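Local coordinates for protein putative nucleotide-diphospho-sugar transferase (Desulfovibrio desulfuricans subsp. desulfuricans, PDB 3CGX) that probably transfers a sugar or nucleotidyl group to or from a nucleotide-diphospho-sugar, though its substrates are not established, at residues K18-L23 against M34-F39; V40-Q45 against R211-Y216; S111-Y116 against W189-T194; G142-G147 against Q185-N190. All blocks are in the same frame, centred on the assembly; numbering follows the deposited sequence. Where two conformers were deposited one is given.

Contact 1. Residues K18-L23 against M34-F39; sequences KVKTRL and MLYRHF
Val19, Lys20 and Leu23 belong to the loop and helix start that follow strand 5-11, the first strand of this GT-A-type alpha/beta fold. They pack on Leu35, Tyr36 and Phe39 of helix 29-47. In relatives with this fold the loop after the first strand usually meets the nucleotide, and the position here is consistent with that. Lys20 is the N-cap residue of helix 21-27, with a left-handed backbone conformation. Tyr36 is the centre of the contact. Val19 crosses Tyr36 at about a right angle, with CG2 4.0 Å from Tyr36 CD2. The aliphatic part of Lys20 also crosses Tyr36 at about a right angle. Its CG lies 3.8 Å from Tyr36 CB. The chain then bends at chi2 (-55°), which turns CD, and CE follows to 4.2 Å from Tyr36 CD1. Lys20 CE also comes within 4.5 Å of Phe39 CE2. Lys20 NZ leaves this apolar bed for a salt bridge with Asp112 and a hydrogen bond to Val192 O. Tyr36 OH bonds to Ser111 OG and to Lys12 N. An imidazole, probably from the crystallisation liquor, lies about 3 Å from the Tyr36 side chain and may mark a pocket. Beside them, where Leu198 of helix 195-204 touches both leucines, Leu23 CD2 meets Leu35 CD1 at 4.1 Å.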
# COMPACT_ATOMS: atom_id res chain seq x y z
N LYS A 18 0.22 -16.60 6.50
CA LYS A 18 1.33 -15.86 5.91
C LYS A 18 1.06 -14.37 5.85
O LYS A 18 1.96 -13.60 5.50
CB LYS A 18 1.61 -16.39 4.50
CG LYS A 18 2.02 -17.88 4.45
CD LYS A 18 2.95 -18.13 3.25
N VAL A 19 -0.18 -13.96 6.13
CA VAL A 19 -0.54 -12.55 6.12
C VAL A 19 -1.42 -12.23 7.35
O VAL A 19 -2.13 -13.08 7.87
CB VAL A 19 -1.31 -12.11 4.82
CG1 VAL A 19 -0.42 -12.26 3.57
CG2 VAL A 19 -2.70 -12.86 4.70
N LYS A 20 -1.30 -11.01 7.84
CA LYS A 20 -2.18 -10.51 8.92
C LYS A 20 -2.27 -11.47 10.09
O LYS A 20 -3.35 -11.76 10.63
CB LYS A 20 -3.58 -10.18 8.37
CG LYS A 20 -3.57 -9.03 7.31
CD LYS A 20 -2.88 -7.73 7.86
CE LYS A 20 -3.02 -6.52 7.00
NZ LYS A 20 -2.11 -5.41 7.46
N THR A 21 -1.12 -11.97 10.52
CA THR A 21 -1.12 -12.94 11.61
C THR A 21 -1.51 -12.34 12.97
O THR A 21 -2.09 -13.02 13.81
CB THR A 21 0.24 -13.67 11.71
OG1 THR A 21 1.27 -12.70 11.89
CG2 THR A 21 0.44 -14.55 10.45
N ARG A 22 -1.20 -11.08 13.19
CA ARG A 22 -1.61 -10.42 14.42
C ARG A 22 -3.18 -10.28 14.51
O ARG A 22 -3.79 -10.51 15.57
CB ARG A 22 -0.96 -9.06 14.51
CG ARG A 22 -1.50 -8.24 15.62
CD ARG A 22 -0.79 -8.47 16.87
NE ARG A 22 -1.23 -7.57 17.94
CZ ARG A 22 -0.79 -6.33 18.11
NH1 ARG A 22 0.09 -5.79 17.26
NH2 ARG A 22 -1.25 -5.62 19.12
N LEU A 23 -3.80 -9.92 13.39
CA LEU A 23 -5.25 -9.91 13.28
C LEU A 23 -5.78 -11.36 13.44
O LEU A 23 -6.74 -11.62 14.16
CB LEU A 23 -5.67 -9.25 11.95
CG LEU A 23 -7.12 -9.30 11.54
CD1 LEU A 23 -8.00 -8.55 12.59
CD2 LEU A 23 -7.29 -8.70 10.19
N MSE A 34 -8.68 -13.70 4.45
CA MSE A 34 -9.80 -13.40 3.57
C MSE A 34 -10.03 -11.89 3.57
O MSE A 34 -10.27 -11.28 2.51
CB MSE A 34 -11.09 -14.14 4.02
CG MSE A 34 -12.27 -13.83 3.21
SE MSE A 34 -12.09 -14.53 1.36
CE MSE A 34 -11.16 -16.24 1.76
N LEU A 35 -9.94 -11.29 4.75
CA LEU A 35 -10.07 -9.82 4.86
C LEU A 35 -9.01 -9.12 4.02
O LEU A 35 -9.33 -8.19 3.25
CB LEU A 35 -10.03 -9.35 6.31
CG LEU A 35 -11.27 -9.61 7.12
CD1 LEU A 35 -10.94 -9.62 8.63
CD2 LEU A 35 -12.40 -8.53 6.74
N TYR A 36 -7.77 -9.56 4.16
CA TYR A 36 -6.65 -8.94 3.42
C TYR A 36 -6.85 -9.16 1.91
O TYR A 36 -6.64 -8.25 1.10
CB TYR A 36 -5.28 -9.44 3.95
CG TYR A 36 -4.15 -8.91 3.08
CD1 TYR A 36 -3.83 -7.56 3.06
CD2 TYR A 36 -3.42 -9.77 2.24
CE1 TYR A 36 -2.83 -7.06 2.20
CE2 TYR A 36 -2.41 -9.29 1.41
CZ TYR A 36 -2.13 -7.93 1.37
OH TYR A 36 -1.16 -7.40 0.55
N ARG A 37 -7.32 -10.34 1.54
CA ARG A 37 -7.62 -10.64 0.12
C ARG A 37 -8.55 -9.59 -0.43
O ARG A 37 -8.32 -9.01 -1.52
CB ARG A 37 -8.18 -12.04 0.00
CG ARG A 37 -8.66 -12.42 -1.37
CD ARG A 37 -9.35 -13.80 -1.35
NE ARG A 37 -8.34 -14.83 -1.26
CZ ARG A 37 -7.77 -15.40 -2.33
NH1 ARG A 37 -8.17 -15.05 -3.55
NH2 ARG A 37 -6.84 -16.33 -2.19
N HIS A 38 -9.59 -9.28 0.35
CA HIS A 38 -10.56 -8.26 -0.05
C HIS A 38 -10.02 -6.83 -0.00
O HIS A 38 -10.47 -5.98 -0.82
CB HIS A 38 -11.85 -8.42 0.74
CG HIS A 38 -12.66 -9.57 0.24
ND1 HIS A 38 -13.53 -9.44 -0.83
CD2 HIS A 38 -12.62 -10.89 0.53
CE1 HIS A 38 -14.05 -10.62 -1.11
NE2 HIS A 38 -13.51 -11.52 -0.30
N PHE A 39 -9.08 -6.55 0.90
CA PHE A 39 -8.45 -5.22 0.95
C PHE A 39 -7.84 -4.99 -0.43
O PHE A 39 -8.01 -3.94 -1.06
CB PHE A 39 -7.29 -5.13 1.93
CG PHE A 39 -7.68 -5.10 3.40
CD1 PHE A 39 -8.97 -5.38 3.84
CD2 PHE A 39 -6.70 -4.93 4.36
CE1 PHE A 39 -9.26 -5.41 5.19
CE2 PHE A 39 -7.00 -4.97 5.74
CZ PHE A 39 -8.29 -5.23 6.12

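Contact 2. Residues V40-Q45 against R211-Y216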
# COMPACT_ATOMS: atom_id res chain seq x y z
N VAL A 40 -7.12 -6.02 -0.90
CA VAL A 40 -6.36 -5.91 -2.15
C VAL A 40 -7.28 -5.76 -3.36
O VAL A 40 -7.12 -4.87 -4.22
CB VAL A 40 -5.32 -7.08 -2.32
CG1 VAL A 40 -4.73 -7.06 -3.72
CG2 VAL A 40 -4.18 -7.00 -1.25
N GLN A 41 -8.26 -6.64 -3.44
CA GLN A 41 -9.27 -6.56 -4.50
C GLN A 41 -9.95 -5.22 -4.58
O GLN A 41 -10.12 -4.66 -5.65
CB GLN A 41 -10.35 -7.62 -4.32
CG GLN A 41 -9.83 -8.98 -4.62
CD GLN A 41 -10.80 -10.08 -4.28
OE1 GLN A 41 -10.38 -11.20 -4.11
NE2 GLN A 41 -12.13 -9.77 -4.18
N ASP A 42 -10.38 -4.71 -3.45
CA ASP A 42 -11.06 -3.43 -3.43
C ASP A 42 -10.15 -2.29 -3.87
O ASP A 42 -10.58 -1.43 -4.65
CB ASP A 42 -11.64 -3.10 -2.04
CG ASP A 42 -12.79 -4.03 -1.64
OD1 ASP A 42 -13.30 -4.74 -2.49
OD2 ASP A 42 -13.12 -4.05 -0.44
N MSE A 43 -8.92 -2.26 -3.35
CA MSE A 43 -7.98 -1.19 -3.74
C MSE A 43 -7.67 -1.25 -5.23
O MSE A 43 -7.63 -0.20 -5.89
CB MSE A 43 -6.70 -1.25 -2.90
CG MSE A 43 -6.91 -0.96 -1.40
SE MSE A 43 -5.26 -1.02 -0.45
CE MSE A 43 -4.52 0.69 -1.11
N LEU A 44 -7.48 -2.45 -5.76
CA LEU A 44 -7.19 -2.66 -7.20
C LEU A 44 -8.29 -2.12 -8.09
O LEU A 44 -8.01 -1.46 -9.11
CB LEU A 44 -6.88 -4.14 -7.50
CG LEU A 44 -6.56 -4.52 -8.94
CD1 LEU A 44 -5.23 -3.88 -9.32
CD2 LEU A 44 -6.56 -6.08 -9.17
N GLN A 45 -9.53 -2.36 -7.70
CA GLN A 45 -10.67 -1.86 -8.43
C GLN A 45 -10.62 -0.34 -8.55
O GLN A 45 -10.87 0.23 -9.63
CB GLN A 45 -11.97 -2.36 -7.77
CG GLN A 45 -13.22 -1.88 -8.44
CD GLN A 45 -14.44 -2.58 -7.86
OE1 GLN A 45 -14.44 -3.06 -6.71
NE2 GLN A 45 -15.49 -2.66 -8.66
N ARG A 211 -18.37 1.85 2.41
CA ARG A 211 -19.54 1.02 2.81
C ARG A 211 -20.04 0.08 1.69
O ARG A 211 -20.61 -0.98 1.96
CB ARG A 211 -20.68 1.88 3.32
N ARG A 212 -19.77 0.43 0.44
CA ARG A 212 -20.20 -0.42 -0.70
C ARG A 212 -19.15 -1.42 -1.15
O ARG A 212 -19.37 -2.14 -2.11
CB ARG A 212 -20.57 0.43 -1.91
CG ARG A 212 -21.43 1.59 -1.53
CD ARG A 212 -22.02 2.22 -2.76
NE ARG A 212 -23.11 1.39 -3.24
CZ ARG A 212 -23.54 1.38 -4.50
NH1 ARG A 212 -22.92 2.12 -5.41
NH2 ARG A 212 -24.57 0.62 -4.83
N SER A 213 -18.02 -1.48 -0.44
CA SER A 213 -16.95 -2.39 -0.79
C SER A 213 -17.19 -3.82 -0.34
O SER A 213 -18.00 -4.08 0.56
CB SER A 213 -15.61 -1.89 -0.21
OG SER A 213 -15.58 -1.98 1.22
N SER A 214 -16.48 -4.75 -0.98
CA SER A 214 -16.54 -6.17 -0.63
C SER A 214 -15.93 -6.36 0.74
O SER A 214 -16.42 -7.15 1.52
CB SER A 214 -15.89 -7.07 -1.66
OG SER A 214 -14.50 -6.91 -1.68
N THR A 215 -14.89 -5.60 1.06
CA THR A 215 -14.32 -5.62 2.40
C THR A 215 -15.38 -5.26 3.44
O THR A 215 -15.59 -6.01 4.42
CB THR A 215 -13.12 -4.68 2.57
OG1 THR A 215 -12.08 -5.17 1.76
CG2 THR A 215 -12.59 -4.63 4.09
N TYR A 216 -16.08 -4.14 3.23
CA TYR A 216 -17.07 -3.71 4.22
C TYR A 216 -18.19 -4.75 4.35
O TYR A 216 -18.72 -4.99 5.48
CB TYR A 216 -17.62 -2.30 3.93
CG TYR A 216 -18.48 -1.77 5.06
CD1 TYR A 216 -19.82 -2.07 5.10
CD2 TYR A 216 -17.94 -0.99 6.10
CE1 TYR A 216 -20.61 -1.62 6.11
CE2 TYR A 216 -18.76 -0.53 7.12
CZ TYR A 216 -20.08 -0.86 7.11
OH TYR A 216 -20.91 -0.41 8.11
O HOH W 1 -13.89 -7.60 -4.82
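The carboxylate of Asp42 faces the start of helix 214-221 and takes donors from Ser214 and Thr215 around its plane. Ser214 OG gives a hydrogen bond to Asp42 OD1 on the syn side at 2.6 Å, only slightly out of the plane. Thr215 N reaches the syn lone pair of Asp42 OD2 at 2.8 Å. Thr215 OG1 comes to the same oxygen from above the plane, 45° out of it, at 2.7 Å. Two donors therefore grip Asp42 OD2, and three bonds in all should fix the rotation of the group. Ser213 CB packs 3.3 Å from Asp42 OD2. Ser213 is also the N-cap, its OG accepting from Tyr216 N. The Tyr216 ring has Arg211 CA over one face, off toward the rim. The carboxylate sits near a helix N-terminus, which may favour its charged form. A water accepts from Gln41 NE2 and donates to Ser214 OG. Gln41 OE1 bonds to Trp72 NE1, and His38 ND1 bonds to Ser214 OG. This is a surface contact between helices 29-47 and 214-221. Elsewhere on helix 29-47, Val40 and Leu44 pack on helix 65-73, Val40 and Met43 on strand 5-11, and Leu44 on strand 53-58.

Contact 3. Residues S111-Y116 against W189-T194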
# COMPACT_ATOMS: atom_id res chain seq x y z
N SER A 111 -0.75 -2.08 0.74
CA SER A 111 -2.06 -2.65 0.55
C SER A 111 -2.83 -2.88 1.85
O SER A 111 -3.75 -3.72 1.89
CB SER A 111 -1.91 -4.00 -0.19
OG SER A 111 -0.85 -4.76 0.32
N ASP A 112 -2.48 -2.11 2.87
CA ASP A 112 -3.08 -2.23 4.22
C ASP A 112 -4.02 -1.08 4.56
O ASP A 112 -4.39 -0.92 5.72
CB ASP A 112 -1.95 -2.25 5.30
CG ASP A 112 -1.05 -3.44 5.15
OD1 ASP A 112 -1.55 -4.60 5.17
OD2 ASP A 112 0.15 -3.23 4.91
N ILE A 113 -4.43 -0.33 3.53
CA ILE A 113 -5.27 0.85 3.66
C ILE A 113 -6.47 0.80 2.73
O ILE A 113 -6.64 1.69 1.84
CB ILE A 113 -4.41 2.18 3.45
CG1 ILE A 113 -3.59 2.13 2.16
CG2 ILE A 113 -3.52 2.48 4.69
CD1 ILE A 113 -3.05 3.47 1.76
N PRO A 114 -7.36 -0.19 2.96
CA PRO A 114 -8.39 -0.50 1.98
C PRO A 114 -9.38 0.59 1.71
O PRO A 114 -9.99 0.62 0.67
CB PRO A 114 -9.07 -1.72 2.58
CG PRO A 114 -8.84 -1.60 4.04
CD PRO A 114 -7.48 -1.07 4.15
N ASP A 115 -9.55 1.50 2.65
CA ASP A 115 -10.52 2.58 2.48
C ASP A 115 -9.90 3.87 1.92
O ASP A 115 -10.52 4.94 1.97
CB ASP A 115 -11.25 2.95 3.78
CG ASP A 115 -10.32 3.44 4.90
OD1 ASP A 115 -9.10 3.14 4.95
OD2 ASP A 115 -10.85 4.14 5.80
N TYR A 116 -8.66 3.79 1.46
CA TYR A 116 -8.00 4.99 1.02
C TYR A 116 -8.67 5.50 -0.24
O TYR A 116 -8.81 4.75 -1.20
CB TYR A 116 -6.54 4.75 0.71
CG TYR A 116 -5.72 6.02 0.61
CD1 TYR A 116 -5.36 6.72 1.77
CD2 TYR A 116 -5.29 6.51 -0.60
CE1 TYR A 116 -4.59 7.88 1.70
CE2 TYR A 116 -4.51 7.66 -0.66
CZ TYR A 116 -4.18 8.33 0.48
OH TYR A 116 -3.39 9.48 0.42
N TRP A 189 -2.88 8.46 7.53
CA TRP A 189 -3.83 7.36 7.36
C TRP A 189 -3.41 6.16 8.19
O TRP A 189 -2.22 6.00 8.51
CB TRP A 189 -3.94 6.93 5.89
CG TRP A 189 -5.35 6.53 5.49
CD1 TRP A 189 -5.90 5.27 5.49
CD2 TRP A 189 -6.40 7.41 5.04
NE1 TRP A 189 -7.20 5.33 5.09
CE2 TRP A 189 -7.52 6.62 4.77
CE3 TRP A 189 -6.49 8.79 4.82
CZ2 TRP A 189 -8.74 7.17 4.34
CZ3 TRP A 189 -7.67 9.31 4.35
CH2 TRP A 189 -8.78 8.52 4.14
N ASN A 190 -4.39 5.37 8.62
CA ASN A 190 -4.13 4.13 9.41
C ASN A 190 -4.08 2.86 8.59
O ASN A 190 -5.01 2.54 7.86
CB ASN A 190 -5.16 3.91 10.54
CG ASN A 190 -4.66 2.93 11.67
OD1 ASN A 190 -3.48 2.95 12.12
ND2 ASN A 190 -5.58 2.11 12.17
N ASP A 191 -2.97 2.15 8.73
CA ASP A 191 -2.80 0.80 8.21
C ASP A 191 -3.66 -0.09 9.10
O ASP A 191 -3.70 0.11 10.32
CB ASP A 191 -1.34 0.29 8.28
CG ASP A 191 -0.37 1.04 7.31
OD1 ASP A 191 -0.49 0.94 6.07
OD2 ASP A 191 0.58 1.70 7.79
N VAL A 192 -4.31 -1.09 8.51
CA VAL A 192 -5.13 -1.99 9.28
C VAL A 192 -4.32 -3.27 9.56
O VAL A 192 -4.12 -4.10 8.67
CB VAL A 192 -6.51 -2.27 8.59
CG1 VAL A 192 -7.34 -3.26 9.45
CG2 VAL A 192 -7.28 -0.95 8.34
N ASP A 193 -3.83 -3.36 10.79
CA ASP A 193 -2.95 -4.45 11.27
C ASP A 193 -3.64 -5.33 12.33
O ASP A 193 -3.58 -6.53 12.28
CB ASP A 193 -1.67 -3.84 11.86
CG ASP A 193 -0.68 -4.91 12.44
OD1 ASP A 193 -0.50 -5.98 11.80
OD2 ASP A 193 -0.03 -4.63 13.52
N THR A 194 -4.26 -4.69 13.32
CA THR A 194 -4.79 -5.39 14.48
C THR A 194 -6.31 -5.40 14.47
O THR A 194 -6.93 -4.70 13.69
CB THR A 194 -4.35 -4.73 15.80
OG1 THR A 194 -5.04 -3.48 15.94
CG2 THR A 194 -2.79 -4.53 15.89
O HOH W 2 -0.45 0.18 3.50
O HOH W 3 -7.52 2.02 6.86
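Asp115 has CG between the backbone N and the carbonyl carbon (chi1 61°), and Tyr116 has CG anti to its backbone N (chi1 -164°). These two torsions start the side chains toward different parts of the Trp189 indole. The contact joins two loops of the GT-A-type fold, one after strand 105-109 and one before helix 195-204. The first loop makes a type I beta turn from Ile113 to Tyr116, closed by Tyr116 N bonding to Ile113 O. Tyr116 makes a T-shaped pair with Trp189. Its edge points at the indole face, with CD1 3.5 Å from Trp189 CD2 and the planes at 76°. Asp115 OD1 lies in the indole plane and accepts from Trp189 NE1 at 2.9 Å in an almost straight bond. The donor stands above the carboxylate plane. Ile113 CG2 lies 3.8 Å from Trp189 CD1. Further along, Val192 N bonds to Asp112 O at 2.8 Å and ties the two backbones together. Pro114 CD rests on Val192 CG2. The carboxylates of Asp112 and Asp191 lie close, with Asp112 OD2 4.4 Å from Asp191 OD1. Asp112 also has a salt bridge to Lys20. In many GT-A enzymes an aspartate after this strand binds a metal with the nucleotide; that role is not established here. An imidazole about 3 Å from the Asp112 side chain is consistent with a pocket. One water accepts from Asp112 N and donates to Asp191 OD1. Another donates to Asp115 OD1 and, at 2.8 Å, to Asn190 O.

Contact 4. Residues G142-G147 against Q185-N190; sequences GYYLIG and QLPDWN
Leu145 and Leu186 form the apolar centre, with Leu145 CD2 3.6 Å from Leu186 CD1. Leu186 has a second conformer, so this distance is doubtful. The two side chains approach at a slant. Leu145 lies on strand 143-149, the antiparallel strand between 105-109 and 133-137 in the mixed sheet of this GT-A-type fold. Leu186 follows the edge strand 183-185. Helix 118-127 adds to the packing, through Ala124 against Leu186 and Leu120 against Pro187. Tyr144 comes next. The chain turns a corner at this residue, and its backbone bonds to both Gly110 and Gly136. Its CG sits between the backbone N and the carbonyl carbon (chi1 64°), and the ring reaches across to the loop 185-190. Trp189 CB lies 3.6 Å from Tyr144 CE2, beside the ring at an oblique slant. The Trp189 indole leads away from this contact. Leu186 CB is 3.4 Å from Tyr144 OH, so carbon packs right up to the phenol oxygen. The polar edge lies at the ring tip. Tyr144 OH donates to Pro187 O at 2.6 Å. The acceptor is at the ring edge, in the ring plane, and the hydroxyl lies in the carbonyl plane with a C=O...donor angle of 148°. Tyr144 OH also bonds to Tyr116 OH, and the two rings meet with their planes about 60° apart. The buried hydroxyl thus has two polar partners. Its bond to Pro187 O holds the 185-190 loop to the strand corner through the backbone. Because Tyr144 OH gives its proton to Pro187 O, it probably accepts from Tyr116 OH.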
# COMPACT_ATOMS: atom_id res chain seq x y z
N GLY A 142 5.54 4.86 10.13
CA GLY A 142 6.12 4.74 8.81
C GLY A 142 5.32 5.55 7.81
O GLY A 142 4.77 6.59 8.15
N TYR A 143 5.28 5.05 6.59
CA TYR A 143 4.53 5.70 5.49
C TYR A 143 3.82 4.68 4.63
O TYR A 143 4.31 3.59 4.44
CB TYR A 143 5.45 6.61 4.68
CG TYR A 143 6.72 6.02 4.10
CD1 TYR A 143 6.71 5.38 2.85
CD2 TYR A 143 7.94 6.11 4.78
CE1 TYR A 143 7.88 4.87 2.32
CE2 TYR A 143 9.13 5.61 4.23
CZ TYR A 143 9.09 4.99 2.99
OH TYR A 143 10.24 4.50 2.40
N TYR A 144 2.65 5.06 4.14
CA TYR A 144 1.82 4.19 3.35
C TYR A 144 1.98 4.46 1.84
O TYR A 144 1.53 3.68 0.99
CB TYR A 144 0.35 4.34 3.74
CG TYR A 144 -0.25 5.73 3.47
CD1 TYR A 144 -0.72 6.10 2.18
CD2 TYR A 144 -0.37 6.65 4.48
CE1 TYR A 144 -1.27 7.34 1.93
CE2 TYR A 144 -0.91 7.92 4.23
CZ TYR A 144 -1.39 8.25 2.97
OH TYR A 144 -1.89 9.53 2.80
N LEU A 145 2.58 5.61 1.54
CA LEU A 145 2.86 5.99 0.15
C LEU A 145 4.15 6.83 0.05
O LEU A 145 4.44 7.65 0.92
CB LEU A 145 1.68 6.74 -0.48
CG LEU A 145 1.75 7.24 -1.95
CD1 LEU A 145 0.32 7.30 -2.59
CD2 LEU A 145 2.51 8.62 -2.10
N ILE A 146 4.92 6.57 -0.99
CA ILE A 146 6.08 7.41 -1.33
C ILE A 146 6.11 7.59 -2.86
O ILE A 146 5.83 6.65 -3.60
CB ILE A 146 7.42 6.83 -0.79
CG1 ILE A 146 8.53 7.86 -0.98
CG2 ILE A 146 7.72 5.39 -1.35
CD1 ILE A 146 9.75 7.58 -0.10
N GLY A 147 6.41 8.79 -3.32
CA GLY A 147 6.50 9.07 -4.75
C GLY A 147 7.57 10.06 -5.10
O GLY A 147 7.97 10.89 -4.30
N GLN A 185 3.22 16.46 1.41
CA GLN A 185 2.77 15.57 2.47
C GLN A 185 1.30 15.29 2.30
O GLN A 185 0.49 16.19 2.25
CB GLN A 185 3.09 16.19 3.82
CG GLN A 185 2.69 15.34 4.95
CD GLN A 185 3.10 15.93 6.29
OE1 GLN A 185 4.20 16.46 6.44
NE2 GLN A 185 2.23 15.80 7.28
N LEU A 186 0.96 14.01 2.18
CA LEU A 186 -0.44 13.58 2.01
C LEU A 186 -1.01 13.40 3.39
O LEU A 186 -0.25 13.42 4.37
CB LEU A 186 -0.54 12.27 1.25
CG LEU A 186 -0.04 12.28 -0.19
CD1 LEU A 186 0.12 10.87 -0.67
CD2 LEU A 186 -0.99 13.07 -1.07
N PRO A 187 -2.34 13.22 3.50
CA PRO A 187 -2.95 13.07 4.81
C PRO A 187 -2.46 11.87 5.59
O PRO A 187 -2.11 10.84 5.02
CB PRO A 187 -4.45 12.89 4.46
CG PRO A 187 -4.61 13.53 3.15
CD PRO A 187 -3.36 13.19 2.43
N ASP A 188 -2.47 11.97 6.91
CA ASP A 188 -2.17 10.79 7.72
C ASP A 188 -3.29 9.72 7.51
O ASP A 188 -4.48 10.04 7.32
CB ASP A 188 -2.15 11.09 9.20
CG ASP A 188 -1.16 12.18 9.59
OD1 ASP A 188 -0.35 12.66 8.78
OD2 ASP A 188 -1.24 12.59 10.75
N TRP A 189 -2.88 8.46 7.53
CA TRP A 189 -3.83 7.36 7.36
C TRP A 189 -3.41 6.16 8.19
O TRP A 189 -2.22 6.00 8.51
CB TRP A 189 -3.94 6.93 5.89
CG TRP A 189 -5.35 6.53 5.49
CD1 TRP A 189 -5.90 5.27 5.49
CD2 TRP A 189 -6.40 7.41 5.04
NE1 TRP A 189 -7.20 5.33 5.09
CE2 TRP A 189 -7.52 6.62 4.77
CE3 TRP A 189 -6.49 8.79 4.82
CZ2 TRP A 189 -8.74 7.17 4.34
CZ3 TRP A 189 -7.67 9.31 4.35
CH2 TRP A 189 -8.78 8.52 4.14
N ASN A 190 -4.39 5.37 8.62
CA ASN A 190 -4.13 4.13 9.41
C ASN A 190 -4.08 2.86 8.59
O ASN A 190 -5.01 2.54 7.86
CB ASN A 190 -5.16 3.91 10.54
CG ASN A 190 -4.66 2.93 11.67
OD1 ASN A 190 -3.48 2.95 12.12
ND2 ASN A 190 -5.58 2.11 12.17

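Contact 1 closes first along the chain. Contact 2 then joins helix 29-47 to helix 214-221 and encloses contacts 3 and 4, which share Trp189 and Asn190. Contacts 1 and 2 use the same helix, with centres about 13 Å apart, and His38 reaches Ser214 between them. Contact 3 lies nearest the centre of the chain and touches all the others. Lys20 joins it to contact 1, Met43 to contact 2, and the Tyr116-Tyr144 hydroxyl pair to contact 4. The centres of contacts 1 and 4 are about 20 Å apart, on opposite sides of the chain's centre. Contacts 1 and 3 meet at loops after strands 5-11 and 105-109, consistent with the nucleotide region of GT-A relatives.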